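Local coordinates for acetylcholine-binding protein (Bulinus truncatus, PDB 2BJ0), which binds acetylcholine as a soluble pentamer related to the ligand-binding domain of nicotinic acetylcholine receptors, at the interface of chains A and B. Numbering follows the deposited sequence. Chains: chain A/B, Acetylcholine-binding protein.

The interface of chains A and B. Residues chain A 15-16; chain B 2, 4, 7, 74-76.
The backbone of A:Asp15 turns in a helix-like conformation and that of A:Val16 is extended, and together they bring a short loop of chain A against strand 72-76 and helix 4-12 of chain B. A:Val16 supplies the apolar centre. Its CG1 is anti to the backbone N (chi1 170°), which turns CG2 towards chain B; CG2 lies 3.8 Å from CD2 of B:Leu75, the two side chains running side by side and pointing the same way. The valine and B:Ile2 side chains cross at a slant, CG2 meeting CD1 at 3.8 Å. CG2 also meets the outer indole carbon CH2 of B:Trp4 at 3.8 Å. A compact, beta-branched valine suits a place touched by three larger groups. Within chain B, B:Ile2 CG1 covers a face of the indole, 3.7 Å above its plane, and A:Val16 CG2 lies on that same side, out past the rim at CH2. A:Asp15 lies across B:Pro76 at about a right angle, its CB 3.8 Å from the proline CD and its carboxylate OD1 3.5 Å from CG; the rigid ring gives a firm wall. The same CB lies 4.0 Å from B:Leu75 CD2. B:Leu7 approaches the other carboxylate oxygen, OD2, through CD2 at 4.2 Å. Aspartate suits this place because its short CB packs on proline and leucine while the carboxylate reaches beyond. Replacing A:Asp15 with glycine would probably open a gap beside B:Pro76 and leave CD2 of B:Leu75 without the CB it packs against. This small, mainly van der Waals patch belongs to a subunit interface of the pentamer: the loop following helix 4-12 of one immunoglobulin-like subunit enters between the N-terminal helix and strand 72-76 of its neighbour.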
loop_
_atom_site.group_PDB
_atom_site.type_symbol
_atom_site.label_atom_id
_atom_site.label_comp_id
_atom_site.label_asym_id
_atom_site.label_seq_id
_atom_site.Cartn_x
_atom_site.Cartn_y
_atom_site.Cartn_z
ATOM N N ASP A 15 -7.003 -14.016 16.643
ATOM C CA ASP A 15 -5.607 -13.733 16.953
ATOM C C ASP A 15 -4.810 -14.999 17.273
ATOM O O ASP A 15 -3.598 -14.966 17.165
ATOM C CB ASP A 15 -5.457 -12.776 18.150
ATOM C CG ASP A 15 -6.075 -11.396 17.905
ATOM O OD1 ASP A 15 -6.048 -10.898 16.761
ATOM O OD2 ASP A 15 -6.634 -10.746 18.816
ATOM N N VAL A 16 -5.471 -16.105 17.625
ATOM C CA VAL A 16 -4.760 -17.246 18.222
ATOM C C VAL A 16 -5.008 -18.556 17.454
ATOM O O VAL A 16 -6.118 -18.822 17.017
ATOM C CB VAL A 16 -5.131 -17.384 19.733
ATOM C CG1 VAL A 16 -4.616 -18.689 20.356
ATOM C CG2 VAL A 16 -4.583 -16.202 20.524
ATOM N N ILE B 2 -6.560 -18.217 25.897
ATOM C CA ILE B 2 -5.782 -17.293 26.727
ATOM C C ILE B 2 -6.713 -16.451 27.655
ATOM O O ILE B 2 -7.941 -16.472 27.505
ATOM C CB ILE B 2 -4.911 -16.389 25.819
ATOM C CG1 ILE B 2 -5.781 -15.593 24.830
ATOM C CG2 ILE B 2 -3.881 -17.226 25.072
ATOM C CD1 ILE B 2 -5.013 -14.649 23.943
ATOM N N TRP B 4 -8.370 -13.771 27.648
ATOM C CA TRP B 4 -8.771 -12.798 26.617
ATOM C C TRP B 4 -9.034 -11.386 27.109
ATOM O O TRP B 4 -8.771 -10.410 26.392
ATOM C CB TRP B 4 -10.030 -13.269 25.874
ATOM C CG TRP B 4 -9.788 -14.424 24.972
ATOM C CD1 TRP B 4 -10.072 -15.747 25.216
ATOM C CD2 TRP B 4 -9.198 -14.370 23.673
ATOM N NE1 TRP B 4 -9.690 -16.518 24.141
ATOM C CE2 TRP B 4 -9.146 -15.702 23.178
ATOM C CE3 TRP B 4 -8.691 -13.331 22.873
ATOM C CZ2 TRP B 4 -8.621 -16.019 21.921
ATOM C CZ3 TRP B 4 -8.163 -13.643 21.627
ATOM C CH2 TRP B 4 -8.136 -14.985 21.161
ATOM N N LEU B 7 -5.879 -9.410 27.506
ATOM C CA LEU B 7 -5.470 -8.960 26.182
ATOM C C LEU B 7 -6.151 -7.645 25.812
ATOM O O LEU B 7 -5.597 -6.867 25.061
ATOM C CB LEU B 7 -5.747 -10.041 25.153
ATOM C CG LEU B 7 -5.240 -9.855 23.739
ATOM C CD1 LEU B 7 -3.721 -9.704 23.702
ATOM C CD2 LEU B 7 -5.696 -11.046 22.892
ATOM N N SER B 74 1.576 -16.903 19.991
ATOM C CA SER B 74 1.861 -15.964 18.902
ATOM C C SER B 74 0.659 -15.061 18.649
ATOM O O SER B 74 -0.463 -15.543 18.529
ATOM C CB SER B 74 2.152 -16.740 17.642
ATOM O OG SER B 74 2.027 -15.882 16.530
ATOM N N LEU B 75 0.901 -13.763 18.518
ATOM C CA LEU B 75 -0.163 -12.765 18.427
ATOM C C LEU B 75 0.193 -11.690 17.403
ATOM O O LEU B 75 1.342 -11.377 17.219
ATOM C CB LEU B 75 -0.342 -12.105 19.786
ATOM C CG LEU B 75 -0.949 -12.883 20.940
ATOM C CD1 LEU B 75 -0.656 -12.138 22.244
ATOM C CD2 LEU B 75 -2.437 -13.098 20.727
ATOM N N PRO B 76 -0.779 -11.118 16.732
ATOM C CA PRO B 76 -0.472 -10.060 15.784
ATOM C C PRO B 76 0.204 -8.902 16.525
ATOM O O PRO B 76 -0.125 -8.597 17.669
ATOM C CB PRO B 76 -1.842 -9.643 15.282
ATOM C CG PRO B 76 -2.716 -10.797 15.553
ATOM C CD PRO B 76 -2.229 -11.336 16.852
#